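PDB 3FG2: putative rubredoxin reductase from Rhodopseudomonas palustris, which probably uses NADH and a bound FAD to reduce the ferredoxin that supplies electrons to the cytochrome P450 CYP199A2. Local coordinates for residues A12-A17 with M60-K65; N33-K36 with Q41-P44; V18-A23 with C302-L307. All coordinates share one frame; numbering follows the deposited sequence.

Interaction 1: residues A12-A17 with M60-K65; sequences AGFQVA and MFRPEK. With FAD (flavin-adenine dinucleotide), chain B.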
# COMPACT_ATOMS: atom_id res chain seq x y z
N ALA A 12 7.94 -6.81 -0.59
CA ALA A 12 7.87 -8.20 -1.02
C ALA A 12 9.20 -8.77 -1.55
O ALA A 12 9.59 -9.89 -1.20
CB ALA A 12 6.77 -8.37 -2.07
N GLY A 13 9.88 -8.00 -2.40
CA GLY A 13 11.14 -8.46 -2.96
C GLY A 13 12.17 -8.75 -1.89
O GLY A 13 12.82 -9.79 -1.90
N PHE A 14 12.33 -7.80 -0.97
CA PHE A 14 13.29 -7.94 0.11
C PHE A 14 12.92 -9.11 1.04
O PHE A 14 13.78 -9.90 1.42
CB PHE A 14 13.34 -6.65 0.93
CG PHE A 14 14.09 -6.78 2.22
CD1 PHE A 14 15.47 -6.86 2.23
CD2 PHE A 14 13.40 -6.83 3.43
CE1 PHE A 14 16.16 -7.00 3.44
CE2 PHE A 14 14.08 -6.97 4.64
CZ PHE A 14 15.47 -7.05 4.64
N GLN A 15 11.64 -9.21 1.38
CA GLN A 15 11.18 -10.27 2.27
C GLN A 15 11.34 -11.68 1.72
O GLN A 15 11.73 -12.59 2.46
CB GLN A 15 9.71 -10.05 2.65
CG GLN A 15 9.21 -10.98 3.73
CD GLN A 15 9.99 -10.84 5.03
OE1 GLN A 15 10.55 -11.82 5.55
NE2 GLN A 15 10.04 -9.62 5.56
N VAL A 16 11.06 -11.88 0.44
CA VAL A 16 11.21 -13.22 -0.13
C VAL A 16 12.69 -13.60 -0.13
O VAL A 16 13.04 -14.76 0.11
CB VAL A 16 10.64 -13.30 -1.56
CG1 VAL A 16 11.46 -12.46 -2.50
CG2 VAL A 16 10.62 -14.75 -2.01
N ALA A 17 13.56 -12.63 -0.39
CA ALA A 17 14.99 -12.90 -0.40
C ALA A 17 15.40 -13.38 1.00
O ALA A 17 16.01 -14.44 1.16
CB ALA A 17 15.76 -11.63 -0.76
N MET A 60 15.92 2.39 5.29
CA MET A 60 16.45 1.11 4.81
C MET A 60 15.97 -0.07 5.67
O MET A 60 15.87 0.05 6.89
CB MET A 60 17.98 1.15 4.82
CG MET A 60 18.57 1.50 6.19
SD MET A 60 20.35 1.12 6.37
CE MET A 60 21.10 2.48 5.55
N PHE A 61 15.67 -1.19 5.02
CA PHE A 61 15.23 -2.38 5.75
C PHE A 61 16.40 -2.84 6.62
O PHE A 61 16.29 -2.90 7.84
CB PHE A 61 14.84 -3.50 4.79
CG PHE A 61 13.48 -3.33 4.17
CD1 PHE A 61 13.35 -3.22 2.79
CD2 PHE A 61 12.34 -3.32 4.96
CE1 PHE A 61 12.08 -3.09 2.21
CE2 PHE A 61 11.07 -3.20 4.39
CZ PHE A 61 10.95 -3.09 3.02
N ARG A 62 17.51 -3.18 5.96
CA ARG A 62 18.73 -3.62 6.63
C ARG A 62 19.88 -2.84 6.00
O ARG A 62 19.74 -2.29 4.91
CB ARG A 62 18.97 -5.12 6.41
CG ARG A 62 17.84 -6.02 6.85
CD ARG A 62 17.54 -5.89 8.34
NE ARG A 62 16.15 -6.24 8.63
CZ ARG A 62 15.66 -7.47 8.62
NH1 ARG A 62 16.46 -8.50 8.35
NH2 ARG A 62 14.37 -7.69 8.85
N PRO A 63 21.02 -2.76 6.69
CA PRO A 63 22.15 -2.02 6.12
C PRO A 63 22.82 -2.80 4.99
O PRO A 63 22.61 -4.00 4.83
CB PRO A 63 23.06 -1.79 7.32
CG PRO A 63 22.80 -3.00 8.16
CD PRO A 63 21.30 -3.16 8.08
N GLU A 64 23.64 -2.10 4.20
CA GLU A 64 24.33 -2.70 3.07
C GLU A 64 25.04 -4.03 3.38
O GLU A 64 24.94 -4.99 2.61
CB GLU A 64 25.33 -1.69 2.51
CG GLU A 64 26.11 -2.16 1.30
CD GLU A 64 26.57 -1.01 0.44
OE1 GLU A 64 27.02 0.02 1.00
OE2 GLU A 64 26.50 -1.13 -0.81
N LYS A 65 25.75 -4.08 4.50
CA LYS A 65 26.48 -5.29 4.90
C LYS A 65 25.59 -6.53 5.03
O LYS A 65 26.07 -7.66 4.92
CB LYS A 65 27.20 -5.04 6.22
CG LYS A 65 27.94 -6.26 6.75
CD LYS A 65 28.68 -5.95 8.04
CE LYS A 65 29.46 -7.16 8.51
NZ LYS A 65 30.42 -7.63 7.48
PA FAD B . 6.90 -2.00 -3.48
O1A FAD B . 6.28 -0.88 -4.22
O2A FAD B . 7.34 -1.84 -2.20
O5B FAD B . 8.20 -2.16 -4.29
C5B FAD B . 8.26 -2.40 -5.73
C4B FAD B . 9.74 -2.18 -6.09
O4B FAD B . 9.97 -2.83 -7.40
C3B FAD B . 10.17 -0.72 -6.28
O3B FAD B . 11.35 -0.33 -5.65
C2B FAD B . 10.12 -0.57 -7.78
O2B FAD B . 10.85 0.52 -8.25
C1B FAD B . 10.73 -1.87 -8.20
N9A FAD B . 10.48 -2.32 -9.57
C8A FAD B . 9.33 -2.15 -10.30
N7A FAD B . 9.41 -2.66 -11.52
C5A FAD B . 10.67 -3.18 -11.61
C6A FAD B . 11.37 -3.88 -12.71
N6A FAD B . 10.85 -4.13 -13.88
N1A FAD B . 12.66 -4.27 -12.41
C2A FAD B . 13.25 -4.03 -11.19
N3A FAD B . 12.67 -3.40 -10.13
C4A FAD B . 11.38 -3.00 -10.39
N1 FAD B . 0.87 -0.43 3.76
C2 FAD B . 0.52 -0.70 5.02
O2 FAD B . 0.13 -1.78 5.33
N3 FAD B . 0.59 0.28 6.05
C4 FAD B . 1.04 1.57 5.80
O4 FAD B . 1.09 2.38 6.71
C4X FAD B . 1.43 1.88 4.43
N5 FAD B . 1.88 3.12 4.12
C5X FAD B . 2.26 3.37 2.81
C6 FAD B . 2.74 4.67 2.51
C7 FAD B . 3.15 5.02 1.24
C7M FAD B . 3.66 6.42 0.97
C8 FAD B . 3.07 4.03 0.15
C8M FAD B . 3.50 4.34 -1.26
C9 FAD B . 2.59 2.74 0.44
C9A FAD B . 2.18 2.40 1.75
N10 FAD B . 1.69 1.08 2.12
C10 FAD B . 1.32 0.81 3.41
C1' FAD B . 1.61 0.06 1.05
C2' FAD B . 2.93 -0.77 1.00
O2' FAD B . 4.01 0.12 0.84
C3' FAD B . 2.83 -1.73 -0.17
O3' FAD B . 1.74 -2.63 0.03
C4' FAD B . 4.12 -2.52 -0.31
O4' FAD B . 5.24 -1.62 -0.51
C5' FAD B . 3.99 -3.45 -1.49
O5' FAD B . 5.36 -4.22 -1.62
P FAD B . 5.87 -4.59 -2.98
O1P FAD B . 7.19 -5.34 -2.64
O2P FAD B . 4.96 -5.32 -3.76
O3P FAD B . 6.17 -3.38 -3.76

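Interaction 2: residues N33-K36 with Q41-P44; sequences NDEK and QRPP. With FAD (flavin-adenine dinucleotide), chain B.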
# COMPACT_ATOMS: atom_id res chain seq x y z
N ASN A 33 17.21 -4.40 -8.04
CA ASN A 33 16.69 -3.18 -7.45
C ASN A 33 16.85 -1.98 -8.38
O ASN A 33 17.96 -1.48 -8.58
CB ASN A 33 17.41 -2.93 -6.12
CG ASN A 33 16.92 -1.70 -5.40
OD1 ASN A 33 15.76 -1.32 -5.54
ND2 ASN A 33 17.80 -1.09 -4.61
N ASP A 34 15.74 -1.49 -8.95
CA ASP A 34 15.79 -0.36 -9.88
C ASP A 34 15.74 1.03 -9.26
O ASP A 34 15.45 2.01 -9.96
CB ASP A 34 14.68 -0.48 -10.93
CG ASP A 34 13.31 -0.13 -10.37
OD1 ASP A 34 12.34 -0.11 -11.15
OD2 ASP A 34 13.22 0.13 -9.16
N GLU A 35 16.01 1.14 -7.97
CA GLU A 35 16.01 2.45 -7.33
C GLU A 35 17.36 2.72 -6.70
O GLU A 35 18.00 1.80 -6.19
CB GLU A 35 14.93 2.53 -6.24
CG GLU A 35 13.50 2.49 -6.74
CD GLU A 35 12.51 2.89 -5.65
OE1 GLU A 35 11.44 2.27 -5.56
OE2 GLU A 35 12.81 3.84 -4.89
N LYS A 36 17.78 3.98 -6.72
CA LYS A 36 19.06 4.38 -6.15
C LYS A 36 19.02 4.41 -4.62
O LYS A 36 19.43 5.39 -4.00
CB LYS A 36 19.47 5.77 -6.66
CG LYS A 36 19.84 5.83 -8.14
CD LYS A 36 20.31 7.23 -8.52
CE LYS A 36 20.72 7.30 -9.98
NZ LYS A 36 21.89 6.43 -10.28
N GLN A 41 11.65 1.03 3.49
CA GLN A 41 10.27 0.98 3.96
C GLN A 41 9.41 2.07 3.32
O GLN A 41 9.85 3.21 3.18
CB GLN A 41 10.23 1.16 5.48
CG GLN A 41 11.15 0.23 6.28
CD GLN A 41 11.38 0.72 7.70
OE1 GLN A 41 10.44 0.84 8.49
NE2 GLN A 41 12.63 1.02 8.03
N ARG A 42 8.18 1.72 2.97
CA ARG A 42 7.24 2.65 2.36
C ARG A 42 6.37 3.42 3.35
O ARG A 42 6.21 4.64 3.24
CB ARG A 42 6.33 1.92 1.37
CG ARG A 42 6.82 1.95 -0.07
CD ARG A 42 8.12 1.21 -0.24
NE ARG A 42 8.66 1.35 -1.59
CZ ARG A 42 9.81 0.81 -1.98
NH1 ARG A 42 10.54 0.11 -1.11
NH2 ARG A 42 10.26 0.98 -3.22
N PRO A 43 5.79 2.73 4.34
CA PRO A 43 4.92 3.38 5.33
C PRO A 43 5.36 4.72 5.88
O PRO A 43 4.56 5.65 6.00
CB PRO A 43 4.78 2.31 6.42
CG PRO A 43 4.85 1.03 5.63
CD PRO A 43 6.01 1.31 4.69
N PRO A 44 6.65 4.86 6.25
CA PRO A 44 7.12 6.13 6.80
C PRO A 44 7.16 7.30 5.80
O PRO A 44 7.24 8.46 6.19
CB PRO A 44 8.52 5.79 7.31
CG PRO A 44 8.44 4.30 7.58
CD PRO A 44 7.68 3.81 6.39
PA FAD B . 6.90 -2.00 -3.48
O1A FAD B . 6.28 -0.88 -4.22
O2A FAD B . 7.34 -1.84 -2.20
O5B FAD B . 8.20 -2.16 -4.29
C5B FAD B . 8.26 -2.40 -5.73
C4B FAD B . 9.74 -2.18 -6.09
O4B FAD B . 9.97 -2.83 -7.40
C3B FAD B . 10.17 -0.72 -6.28
O3B FAD B . 11.35 -0.33 -5.65
C2B FAD B . 10.12 -0.57 -7.78
O2B FAD B . 10.85 0.52 -8.25
C1B FAD B . 10.73 -1.87 -8.20
N9A FAD B . 10.48 -2.32 -9.57
C8A FAD B . 9.33 -2.15 -10.30
N7A FAD B . 9.41 -2.66 -11.52
C5A FAD B . 10.67 -3.18 -11.61
C6A FAD B . 11.37 -3.88 -12.71
N6A FAD B . 10.85 -4.13 -13.88
N1A FAD B . 12.66 -4.27 -12.41
C2A FAD B . 13.25 -4.03 -11.19
N3A FAD B . 12.67 -3.40 -10.13
C4A FAD B . 11.38 -3.00 -10.39
N1 FAD B . 0.87 -0.43 3.76
C2 FAD B . 0.52 -0.70 5.02
O2 FAD B . 0.13 -1.78 5.33
N3 FAD B . 0.59 0.28 6.05
C4 FAD B . 1.04 1.57 5.80
O4 FAD B . 1.09 2.38 6.71
C4X FAD B . 1.43 1.88 4.43
N5 FAD B . 1.88 3.12 4.12
C5X FAD B . 2.26 3.37 2.81
C6 FAD B . 2.74 4.67 2.51
C7 FAD B . 3.15 5.02 1.24
C7M FAD B . 3.66 6.42 0.97
C8 FAD B . 3.07 4.03 0.15
C8M FAD B . 3.50 4.34 -1.26
C9 FAD B . 2.59 2.74 0.44
C9A FAD B . 2.18 2.40 1.75
N10 FAD B . 1.69 1.08 2.12
C10 FAD B . 1.32 0.81 3.41
C1' FAD B . 1.61 0.06 1.05
C2' FAD B . 2.93 -0.77 1.00
O2' FAD B . 4.01 0.12 0.84
C3' FAD B . 2.83 -1.73 -0.17
O3' FAD B . 1.74 -2.63 0.03
C4' FAD B . 4.12 -2.52 -0.31
O4' FAD B . 5.24 -1.62 -0.51
C5' FAD B . 3.99 -3.45 -1.49
O5' FAD B . 5.36 -4.22 -1.62
P FAD B . 5.87 -4.59 -2.98
O1P FAD B . 7.19 -5.34 -2.64
O2P FAD B . 4.96 -5.32 -3.76
O3P FAD B . 6.17 -3.38 -3.76

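Interaction 3: residues V18-A23 with C302-L307; sequences VSLRQA and CVAARL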
# COMPACT_ATOMS: atom_id res chain seq x y z
N VAL A 18 15.04 -12.58 2.00
CA VAL A 18 15.36 -12.90 3.38
C VAL A 18 14.75 -14.22 3.84
O VAL A 18 15.45 -15.07 4.37
CB VAL A 18 14.91 -11.76 4.31
CG1 VAL A 18 14.97 -12.21 5.76
CG2 VAL A 18 15.80 -10.55 4.09
N SER A 19 13.44 -14.38 3.63
CA SER A 19 12.76 -15.60 4.04
C SER A 19 13.32 -16.83 3.34
O SER A 19 13.29 -17.94 3.87
CB SER A 19 11.26 -15.50 3.77
OG SER A 19 10.67 -14.53 4.61
N LEU A 20 13.83 -16.61 2.13
CA LEU A 20 14.40 -17.70 1.35
C LEU A 20 15.64 -18.20 2.09
O LEU A 20 15.83 -19.41 2.27
CB LEU A 20 14.75 -17.19 -0.04
CG LEU A 20 14.56 -18.06 -1.29
CD1 LEU A 20 13.36 -18.99 -1.15
CD2 LEU A 20 14.40 -17.13 -2.49
N ARG A 21 16.48 -17.27 2.52
CA ARG A 21 17.70 -17.62 3.25
C ARG A 21 17.40 -18.24 4.60
O ARG A 21 17.99 -19.26 4.97
CB ARG A 21 18.60 -16.39 3.44
CG ARG A 21 19.42 -16.01 2.20
CD ARG A 21 20.17 -17.22 1.63
NE ARG A 21 21.13 -16.83 0.60
CZ ARG A 21 21.35 -17.52 -0.52
NH1 ARG A 21 20.66 -18.63 -0.75
NH2 ARG A 21 22.23 -17.08 -1.41
N GLN A 22 16.49 -17.63 5.35
CA GLN A 22 16.13 -18.17 6.66
C GLN A 22 15.77 -19.64 6.53
O GLN A 22 16.11 -20.44 7.38
CB GLN A 22 14.96 -17.40 7.27
CG GLN A 22 15.33 -16.00 7.75
CD GLN A 22 14.14 -15.28 8.36
OE1 GLN A 22 13.52 -15.77 9.29
NE2 GLN A 22 13.83 -14.10 7.82
N ALA A 23 15.08 -19.98 5.44
CA ALA A 23 14.67 -21.35 5.19
C ALA A 23 15.82 -22.18 4.60
O ALA A 23 15.61 -23.29 4.11
CB ALA A 23 13.48 -21.37 4.24
N CYS A 302 5.14 -17.20 1.97
CA CYS A 302 4.49 -18.31 1.29
C CYS A 302 5.33 -18.87 0.14
O CYS A 302 5.43 -20.09 -0.03
CB CYS A 302 3.14 -17.87 0.75
SG CYS A 302 2.26 -19.18 -0.11
N VAL A 303 5.92 -17.98 -0.66
CA VAL A 303 6.76 -18.37 -1.78
C VAL A 303 8.07 -18.97 -1.28
O VAL A 303 8.50 -20.01 -1.77
CB VAL A 303 7.07 -17.17 -2.70
CG1 VAL A 303 8.19 -17.52 -3.67
CG2 VAL A 303 5.82 -16.79 -3.46
N ALA A 304 8.69 -18.31 -0.31
CA ALA A 304 9.95 -18.80 0.25
C ALA A 304 9.74 -20.21 0.79
O ALA A 304 10.60 -21.08 0.63
CB ALA A 304 10.42 -17.88 1.36
N ALA A 305 8.59 -20.43 1.43
CA ALA A 305 8.28 -21.73 2.00
C ALA A 305 8.12 -22.77 0.90
O ALA A 305 8.52 -23.93 1.07
CB ALA A 305 7.01 -21.65 2.83
N ARG A 306 7.54 -22.36 -0.22
CA ARG A 306 7.32 -23.27 -1.33
C ARG A 306 8.64 -23.66 -2.00
O ARG A 306 8.96 -24.84 -2.13
CB ARG A 306 6.41 -22.62 -2.38
CG ARG A 306 5.82 -23.60 -3.38
CD ARG A 306 5.10 -22.86 -4.49
NE ARG A 306 6.07 -22.25 -5.40
CZ ARG A 306 5.95 -21.04 -5.93
NH1 ARG A 306 4.89 -20.29 -5.65
NH2 ARG A 306 6.89 -20.60 -6.75
N LEU A 307 9.41 -22.66 -2.41
CA LEU A 307 10.68 -22.90 -3.08
C LEU A 307 11.67 -23.68 -2.23
O LEU A 307 12.79 -23.96 -2.68
CB LEU A 307 11.31 -21.57 -3.51
CG LEU A 307 10.47 -20.70 -4.44
CD1 LEU A 307 11.22 -19.41 -4.77
CD2 LEU A 307 10.16 -21.47 -5.71

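Interaction 1: residues A12-A17 with M60-K65
Phe-14 and Phe-61 reach each other through different first torsions. In Phe-14 the ring carbon CG lies anti to the backbone N (chi1 169°), which sends the ring away from helix 11-22; in Phe-61 it stands beside the backbone N, anti to the carbonyl carbon (chi1 -78°), and the ring folds back over its partner. The two planes come out parallel, an offset stack with centroids 4.5 Å apart. The side chains run past each other in opposite directions, and the slip puts CB of Phe-61, rather than its ring centre, over the face of Phe-14, 3.7 Å from the ring centroid as a CH-pi contact. In return CD2 of Phe-14 sits over the rim of the Phe-61 ring.

Arg-62 takes the far end of Phe-14. Its aliphatic CG meets the ring at the edge, 3.4 Å from CZ of Phe-14. A bend at chi2 then brings the guanidinium round so that CZ of Phe-14 points at the centre of its face, 4.0 Å above the plane, ring and guanidinium being perpendicular. The guanidinium makes a cation-pi contact with Phe-66.

Helix 11-22 is the first helix of the FAD-binding Rossmann-type fold. The turn after strand 4-7 supplies Gly-8 and Gly-10, and the helix itself Gly-13, the third glycine of what reads as a GxGxxG pattern. The amide of Ala-12, in the first turn, donates a hydrogen bond to FAD O1P, N to O 2.6 Å with a bent N-H...O angle of 140°. Here the helix presents its N-terminal end to the pyrophosphate, where its dipole would be expected to stabilise the negative charge. Two residues on, Phe-14 receives Phe-61 and Arg-62 of the loop, while Phe-61 also packs edge-to-face with His-11, another FAD-binding residue.

Interaction 2: residues N33-K36 with Q41-P44
Glu-35 and Arg-42 approach from opposite directions and meet beside the adenosine ribose of FAD. Their flat groups are turned almost perpendicular, with 81° between the carboxylate and guanidinium planes, so the salt bridge is a single contact rather than a paired, coplanar one: OE1 of Glu-35 lies at the edge of the guanidinium, 2.9 Å from NH2 of Arg-42. An extended chain beyond CG carries the glutamate to this point. The other carboxylate oxygen, OE2, is hydrogen-bonded to the hydroxyl of Tyr-40, whose ring also makes a cation-pi contact with Arg-42.

OE1 has a second task. It accepts a hydrogen bond from the ribose hydroxyl O3B of FAD, O to O 2.6 Å, and NH2 of Arg-42 comes within 3.0 Å of that same O3B. The neighbouring hydroxyl O2B donates to OD2 of Asp-34, also at 2.6 Å. An acidic residue at or just after the end of the second strand, here 29-32, is a classic feature of dinucleotide-binding Rossmann folds; this protein has two adjacent ones. The other oxygen of Asp-34, OD1, forms a salt bridge with Arg-78, so both of its oxygens are engaged.

One face of the Arg-42 guanidinium is turned to the adenosine-side phosphate, with O2A of FAD 3.5 Å above it and displaced toward the rim, a placement that would let the positive charge offset the negative charge of the phosphate without an in-line N-H. Nearer the backbone, CB and CG of Arg-42 lie against the ribityl oxygen O2' of FAD, and the following residue, Pro-43, reaches the isoalloxazine, its CA 3.3 Å from FAD N5.

Interaction 3: residues V18-A23 with C302-L307
The crossover helix between strands 4-7 and 29-32, helix 11-22, packs its C-terminal half against the end of helix 293-306, and Ser-19, Leu-20, Ala-304 and Leu-307 make the join. The backbones come very near each other: the CA atoms of Leu-20 and Ala-304 are only 4.7 Å apart, a spacing that the small side chains of Ser-19 and Ala-304 permit.

Ala-304 is the centre of the contact. Its methyl points at the opposing helix and meets CB of Ser-19 at 3.5 Å, tighter than usual for two carbons; it also lies 3.7 Å from the carbonyl carbon of Ser-19, so it meets main chain as well as side chain. The serine hydroxyl takes no part in this. With OG beside its own backbone N (chi1 -68°), it turns back along the helix and is hydrogen-bonded to the carbonyl oxygen of Gln-15, a full turn earlier, which satisfies a buried polar group inside an apolar seam.

Helix 11-22 packs on strands 4-7 and 29-32 of the parallel sheet, while Val-303 and Arg-306 of the other helix reach Ile-273 and Ser-271 at its 270-272 end. Leu-20 bridges sheet and helix: its side chain touches Ile-29, while the CD1 branch lies alongside the end of the other helix. That methyl is 3.7 Å from CA of Ala-304 and 4.1 Å from CB of Leu-307. Leu-307 follows the last turn and directs its CB toward Leu-20. Next to this seam Ala-23, just past the end of its helix, touches Thr-308, whose OG1 is hydrogen-bonded to the carbonyl oxygens of Ala-304 and Ala-305.

In the fold
Helix 11-22 ties the set together: its N-terminal half enters interaction 1 and its C-terminal half interaction 3, whose centres lie 13 Å apart. They touch through Val-16, whose CG2 is 4.0 Å from CG1 of Val-303. Interactions 1 and 2, with centres 10 Å apart, both meet the pyrophosphate region of one FAD: Ala-12 bonds O1P, 33-36 holds the ribose hydroxyls, and 41-44 runs from the ribose past the phosphate to the flavin. Packing links them, with CE2 of Phe-61 3.9 Å from CG of Gln-41. Interaction 3 stands off from the cofactor, the side chain of Ser-19 being about 12 Å from FAD, and does not touch interaction 2.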